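Local atomic coordinates of uronate isomerase (Bacillus halodurans C-125, PDB entry 3HK7), a protein that probably interconverts uronic acids and their keto forms, such as D-glucuronate and D-fructuronate, at a zinc-containing active site. Residues Leu169-Leu174 / Lys205-Asp210; His49-Glu54 / Ser90-Gly95. All blocks are in the same frame, centred on the assembly; numbering follows the deposited sequence.

Contact 1. Residues Leu169-Leu174 / Lys205-Asp210. With RAT (D-arabinaric acid), chain M.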
loop_
_atom_site.group_PDB
_atom_site.type_symbol
_atom_site.label_atom_id
_atom_site.label_comp_id
_atom_site.label_asym_id
_atom_site.label_seq_id
_atom_site.Cartn_x
_atom_site.Cartn_y
_atom_site.Cartn_z
ATOM N N LEU A 169 25.562 58.760 35.907
ATOM C CA LEU A 169 26.846 59.421 35.664
ATOM C C LEU A 169 27.945 58.495 35.124
ATOM O O LEU A 169 28.672 57.862 35.886
ATOM C CB LEU A 169 27.313 60.105 36.955
ATOM C CG LEU A 169 28.702 60.741 37.003
ATOM C CD1 LEU A 169 28.845 61.809 35.932
ATOM C CD2 LEU A 169 28.915 61.326 38.375
ATOM N N ARG A 170 28.061 58.441 33.800
ATOM C CA ARG A 170 29.051 57.604 33.126
ATOM C C ARG A 170 30.442 58.232 33.264
ATOM O O ARG A 170 30.638 59.395 32.914
ATOM C CB ARG A 170 28.657 57.461 31.654
ATOM C CG ARG A 170 29.400 56.387 30.887
ATOM C CD ARG A 170 29.218 55.010 31.510
ATOM N NE ARG A 170 29.904 53.997 30.718
ATOM C CZ ARG A 170 29.344 53.308 29.733
ATOM N NH1 ARG A 170 28.071 53.503 29.417
ATOM N NH2 ARG A 170 30.072 52.448 29.035
ATOM N N LEU A 171 31.407 57.456 33.757
ATOM C CA LEU A 171 32.762 57.959 33.990
ATOM C C LEU A 171 33.922 57.323 33.212
ATOM O O LEU A 171 35.073 57.438 33.633
ATOM C CB LEU A 171 33.067 57.855 35.482
ATOM C CG LEU A 171 32.052 58.548 36.393
ATOM C CD1 LEU A 171 32.279 58.144 37.842
ATOM C CD2 LEU A 171 32.175 60.045 36.223
ATOM N N ASP A 172 33.642 56.684 32.082
ATOM C CA ASP A 172 34.696 56.028 31.305
ATOM C C ASP A 172 35.978 56.845 31.076
ATOM O O ASP A 172 37.086 56.343 31.291
ATOM C CB ASP A 172 34.132 55.550 29.960
ATOM C CG ASP A 172 33.115 54.414 30.121
ATOM O OD1 ASP A 172 32.529 54.299 31.220
ATOM O OD2 ASP A 172 32.893 53.649 29.152
ATOM N N PRO A 173 35.850 58.111 30.636
ATOM C CA PRO A 173 37.043 58.932 30.398
ATOM C C PRO A 173 37.886 59.152 31.646
ATOM O O PRO A 173 39.112 59.060 31.608
ATOM C CB PRO A 173 36.458 60.236 29.859
ATOM C CG PRO A 173 35.228 59.765 29.134
ATOM C CD PRO A 173 34.644 58.794 30.132
ATOM N N LEU A 174 37.223 59.440 32.755
ATOM C CA LEU A 174 37.916 59.686 34.010
ATOM C C LEU A 174 38.685 58.477 34.533
ATOM O O LEU A 174 39.848 58.598 34.929
ATOM C CB LEU A 174 36.916 60.129 35.073
ATOM C CG LEU A 174 37.471 60.268 36.485
ATOM C CD1 LEU A 174 38.428 61.452 36.543
ATOM C CD2 LEU A 174 36.316 60.449 37.464
ATOM N N LYS A 205 37.259 64.030 43.776
ATOM C CA LYS A 205 36.048 63.807 44.558
ATOM C C LYS A 205 35.074 64.956 44.322
ATOM O O LYS A 205 33.880 64.735 44.103
ATOM C CB LYS A 205 36.360 63.729 46.052
ATOM C CG LYS A 205 36.961 62.418 46.521
ATOM C CD LYS A 205 37.027 62.416 48.036
ATOM C CE LYS A 205 37.577 61.123 48.581
ATOM N NZ LYS A 205 37.531 61.131 50.068
ATOM N N ARG A 206 35.589 66.182 44.381
ATOM C CA ARG A 206 34.763 67.366 44.159
ATOM C C ARG A 206 34.051 67.237 42.822
ATOM O O ARG A 206 32.862 67.544 42.707
ATOM C CB ARG A 206 35.623 68.632 44.146
ATOM C CG ARG A 206 35.334 69.599 45.286
ATOM C CD ARG A 206 36.011 70.944 45.050
ATOM N NE ARG A 206 35.469 71.620 43.874
ATOM C CZ ARG A 206 36.191 72.000 42.824
ATOM N NH1 ARG A 206 37.498 71.773 42.797
ATOM N NH2 ARG A 206 35.604 72.606 41.800
ATOM N N PHE A 207 34.791 66.785 41.815
ATOM C CA PHE A 207 34.251 66.604 40.473
ATOM C C PHE A 207 33.042 65.673 40.482
ATOM O O PHE A 207 32.011 65.970 39.868
ATOM C CB PHE A 207 35.318 66.021 39.549
ATOM C CG PHE A 207 34.818 65.706 38.170
ATOM C CD1 PHE A 207 34.569 66.726 37.255
ATOM C CD2 PHE A 207 34.578 64.388 37.787
ATOM C CE1 PHE A 207 34.090 66.441 35.975
ATOM C CE2 PHE A 207 34.100 64.089 36.510
ATOM C CZ PHE A 207 33.855 65.119 35.601
ATOM N N LEU A 208 33.181 64.543 41.171
ATOM C CA LEU A 208 32.109 63.559 41.262
ATOM C C LEU A 208 30.940 64.121 42.064
ATOM O O LEU A 208 29.785 63.997 41.664
ATOM C CB LEU A 208 32.618 62.272 41.923
ATOM C CG LEU A 208 33.768 61.515 41.243
ATOM C CD1 LEU A 208 34.172 60.343 42.110
ATOM C CD2 LEU A 208 33.353 61.037 39.861
ATOM N N THR A 209 31.241 64.742 43.196
ATOM C CA THR A 209 30.197 65.309 44.035
ATOM C C THR A 209 29.406 66.401 43.317
ATOM O O THR A 209 28.180 66.435 43.404
ATOM C CB THR A 209 30.789 65.871 45.337
ATOM O OG1 THR A 209 31.353 64.798 46.100
ATOM C CG2 THR A 209 29.711 66.552 46.163
ATOM N N ASP A 210 30.095 67.285 42.600
ATOM C CA ASP A 210 29.404 68.355 41.881
ATOM C C ASP A 210 28.435 67.774 40.861
ATOM O O ASP A 210 27.301 68.240 40.729
ATOM C CB ASP A 210 30.391 69.278 41.151
ATOM C CG ASP A 210 31.258 70.077 42.101
ATOM O OD1 ASP A 210 30.845 70.270 43.266
ATOM O OD2 ASP A 210 32.349 70.521 41.675
HETATM O O1A RAT M . 29.315 50.904 26.984
HETATM C C1 RAT M . 28.078 50.709 26.848
HETATM O O1B RAT M . 27.196 51.165 27.602
HETATM C C2 RAT M . 27.612 49.837 25.668
HETATM O O2 RAT M . 26.265 49.404 25.930
HETATM C C3 RAT M . 27.651 50.594 24.316
HETATM O O3 RAT M . 26.667 51.643 24.313
HETATM C C4 RAT M . 27.411 49.665 23.074
HETATM O O4 RAT M . 27.889 50.281 21.869
HETATM C C5 RAT M . 25.923 49.296 22.848
HETATM O O5A RAT M . 25.322 49.810 21.881
HETATM O O5B RAT M . 25.410 48.474 23.659
#
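Leu208 pushes its CD2 methyl into the hollow between Leu171 and Leu174, lying 3.7 Å from Leu171 CD1 and 3.9 Å from Leu174 CD2. Its CG stands anti to the carbonyl carbon (chi1 -60°), and this brings the CD2 branch over to residues 169-174 although the chain leaves the helix at a slant. One helical position earlier, Phe207 offers its ring as the second bump: Leu174 CD2 approaches Phe207 CD2 at 4.3 Å, and Leu171 CD2 lies farther off, 4.5 Å from Phe207 CE2, both obliquely to the ring. Leu174 CD2 thus touches both bumps, which lie next to each other on its helix-facing side. Leu169 lies over the helix backbone, its CD2 4.3 Å from Leu208 O.

Strand 169-170 runs parallel to strand 220-224, with helix 198-215 in the connection between them and packed outside: a beta-alpha-beta crossover, consistent with the barrel of the amidohydrolase superfamily. Between Leu169 and Leu171, the Arg170 side chain leaves on the side remote from that helix, sending NH2 to O1A of D-arabinaric acid at 2.7 Å (166°) and NH1 to O1B of the same carboxylate. Asp172 OD1 takes the Arg170 NE proton at 2.7 Å, near the guanidinium plane, which limits the rotation of that group. The greasy side thus packs strand against helix, while the charged side grips the ligand's carboxylate.

Contact 2. Residues His49-Glu54 / Ser90-Gly95. With RAT (D-arabinaric acid), chain M; CO3 (carbonate ion), chain N.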
loop_
_atom_site.group_PDB
_atom_site.type_symbol
_atom_site.label_atom_id
_atom_site.label_comp_id
_atom_site.label_asym_id
_atom_site.label_seq_id
_atom_site.Cartn_x
_atom_site.Cartn_y
_atom_site.Cartn_z
ATOM N N HIS A 49 24.293 50.794 15.215
ATOM C CA HIS A 49 25.591 50.215 14.882
ATOM C C HIS A 49 25.605 48.691 14.806
ATOM O O HIS A 49 26.425 48.113 14.094
ATOM C CB HIS A 49 26.700 50.771 15.802
ATOM C CG HIS A 49 26.727 50.201 17.185
ATOM N ND1 HIS A 49 27.291 48.976 17.473
ATOM C CD2 HIS A 49 26.344 50.726 18.373
ATOM C CE1 HIS A 49 27.261 48.775 18.778
ATOM N NE2 HIS A 49 26.692 49.822 19.348
ATOM N N TYR A 50 24.678 48.037 15.499
ATOM C CA TYR A 50 24.603 46.579 15.441
ATOM C C TYR A 50 24.338 46.162 13.990
ATOM O O TYR A 50 24.887 45.172 13.511
ATOM C CB TYR A 50 23.464 46.047 16.328
ATOM C CG TYR A 50 23.717 46.047 17.829
ATOM C CD1 TYR A 50 24.310 47.136 18.466
ATOM C CD2 TYR A 50 23.261 44.990 18.627
ATOM C CE1 TYR A 50 24.433 47.176 19.863
ATOM C CE2 TYR A 50 23.378 45.023 20.020
ATOM C CZ TYR A 50 23.960 46.116 20.629
ATOM O OH TYR A 50 24.048 46.157 22.008
ATOM N N LEU A 51 23.493 46.913 13.285
ATOM C CA LEU A 51 23.190 46.573 11.897
ATOM C C LEU A 51 24.315 46.990 10.949
ATOM O O LEU A 51 24.449 46.441 9.854
ATOM C CB LEU A 51 21.858 47.204 11.455
ATOM C CG LEU A 51 20.574 46.675 12.118
ATOM C CD1 LEU A 51 20.452 47.239 13.526
ATOM C CD2 LEU A 51 19.355 47.082 11.305
ATOM N N VAL A 52 25.124 47.962 11.367
ATOM C CA VAL A 52 26.243 48.409 10.542
ATOM C C VAL A 52 27.226 47.251 10.414
ATOM O O VAL A 52 27.625 46.870 9.313
ATOM C CB VAL A 52 26.984 49.612 11.175
ATOM C CG1 VAL A 52 28.196 49.977 10.329
ATOM C CG2 VAL A 52 26.045 50.804 11.295
ATOM N N ALA A 53 27.605 46.682 11.554
ATOM C CA ALA A 53 28.538 45.562 11.563
ATOM C C ALA A 53 28.008 44.446 10.675
ATOM O O ALA A 53 28.763 43.825 9.930
ATOM C CB ALA A 53 28.743 45.053 12.994
ATOM N N GLU A 54 26.702 44.203 10.744
ATOM C CA GLU A 54 26.089 43.148 9.948
ATOM C C GLU A 54 26.070 43.424 8.442
ATOM O O GLU A 54 26.266 42.511 7.637
ATOM C CB GLU A 54 24.668 42.867 10.464
ATOM C CG GLU A 54 24.654 41.942 11.686
ATOM C CD GLU A 54 23.266 41.722 12.277
ATOM O OE1 GLU A 54 22.318 41.428 11.515
ATOM O OE2 GLU A 54 23.131 41.835 13.513
ATOM N N SER A 90 18.434 37.838 11.689
ATOM C CA SER A 90 19.273 38.144 12.847
ATOM C C SER A 90 18.439 38.856 13.916
ATOM O O SER A 90 17.398 39.447 13.609
ATOM C CB SER A 90 20.469 39.031 12.445
ATOM O OG SER A 90 20.116 40.408 12.376
ATOM N N GLU A 91 18.900 38.810 15.164
ATOM C CA GLU A 91 18.183 39.447 16.266
ATOM C C GLU A 91 17.984 40.946 16.048
ATOM O O GLU A 91 16.894 41.470 16.283
ATOM C CB GLU A 91 18.921 39.199 17.588
ATOM C CG GLU A 91 18.326 39.902 18.818
ATOM C CD GLU A 91 16.848 39.578 19.058
ATOM O OE1 GLU A 91 16.329 38.603 18.475
ATOM O OE2 GLU A 91 16.206 40.308 19.843
ATOM N N ALA A 92 19.034 41.630 15.598
ATOM C CA ALA A 92 18.985 43.070 15.346
ATOM C C ALA A 92 18.008 43.437 14.221
ATOM O O ALA A 92 17.315 44.448 14.297
ATOM C CB ALA A 92 20.385 43.582 15.005
ATOM N N CYS A 93 17.962 42.620 13.178
ATOM C CA CYS A 93 17.059 42.862 12.061
ATOM C C CYS A 93 15.629 42.549 12.497
ATOM O O CYS A 93 14.692 43.296 12.202
ATOM C CB CYS A 93 17.448 41.989 10.866
ATOM S SG CYS A 93 18.999 42.480 10.060
ATOM N N ARG A 94 15.473 41.437 13.205
ATOM C CA ARG A 94 14.180 41.017 13.717
ATOM C C ARG A 94 13.621 42.191 14.500
ATOM O O ARG A 94 12.460 42.565 14.342
ATOM C CB ARG A 94 14.366 39.807 14.640
ATOM C CG ARG A 94 13.119 39.294 15.347
ATOM C CD ARG A 94 13.545 38.377 16.496
ATOM N NE ARG A 94 12.432 37.920 17.319
ATOM C CZ ARG A 94 12.543 37.580 18.601
ATOM N NH1 ARG A 94 13.719 37.650 19.212
ATOM N NH2 ARG A 94 11.478 37.164 19.275
ATOM N N GLY A 95 14.472 42.771 15.344
ATOM C CA GLY A 95 14.069 43.900 16.163
ATOM C C GLY A 95 13.460 45.041 15.369
ATOM O O GLY A 95 12.444 45.623 15.765
HETATM O O1A RAT M . 29.315 50.904 26.984
HETATM C C1 RAT M . 28.078 50.709 26.848
HETATM O O1B RAT M . 27.196 51.165 27.602
HETATM C C2 RAT M . 27.612 49.837 25.668
HETATM O O2 RAT M . 26.265 49.404 25.930
HETATM C C3 RAT M . 27.651 50.594 24.316
HETATM O O3 RAT M . 26.667 51.643 24.313
HETATM C C4 RAT M . 27.411 49.665 23.074
HETATM O O4 RAT M . 27.889 50.281 21.869
HETATM C C5 RAT M . 25.923 49.296 22.848
HETATM O O5A RAT M . 25.322 49.810 21.881
HETATM O O5B RAT M . 25.410 48.474 23.659
HETATM C C CO3 N . 28.520 45.597 17.271
HETATM O O1 CO3 N . 29.008 44.450 16.871
HETATM O O2 CO3 N . 27.803 46.328 16.457
HETATM O O3 CO3 N . 28.815 46.051 18.445
HETATM O O HOH W 1 21.840 40.699 15.660
#
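A buried helix-to-helix contact joins helix 49-55 to the start of helix 91-103 beside the ligand pocket, the short segments' axes 9.6 Å apart at 127°. Glu54 and Ser90 make its polar end: Ser90 OG donates to the syn lone pair of Glu54 OE1 at 2.6 Å and also accepts from Cys93 N as the N-cap. A water bridges Glu54 OE2 to Ala92 N, so both carboxylate oxygens reach the first turn of the helix, whose N-terminal end probably favours the negative charge. The Ala92 CB methyl fits against Leu51 CD1 (3.9 Å) and Tyr50 CB.

On the pocket side, His49 CG sits between its backbone N and carbonyl carbon (chi1 76°), turning NE2 to D-arabinaric acid, 2.9 Å from O5A and 2.8 Å from O4, and ND1 to carbonate O2. Tyr50 CD1 lies over one face of that ring, 3.4 Å above its plane. With His49 cut back to an alanine, O5A and O4 are likely to lose this shared partner, and the carbonate its ND1 donor.

Leu82 of helix 71-84 packs on Glu54 and Cys93, Ile78 on Leu51, and Arg314 of the second subunit pairs with Glu54 OE2, placing helix 49-55 and the start of helix 91-103 at the subunit interface.

How the contacts relate
From the N terminus the chain passes strand 22-24 and enters contact 2 at helix 49-55. A strandless loop of 35 residues runs through helices 63-68 and 71-84 before 90-95 closes the contact, bringing the start of helix 91-103 back against helix 49-55. Contact 1 opens much later, at strand 169-170, and closes after 30 residues, again without strands, when helix 198-215 returns to join the strand's end as its outer helix. The two loops follow in series, neither nested nor crossed. Contacts 1 and 2 have their centres 33 Å apart, on opposite sides of the chain's centre; their nearest atoms are about 11 Å apart. D-arabinaric acid bridges them: one end of the diacid meets Arg170, the other His49.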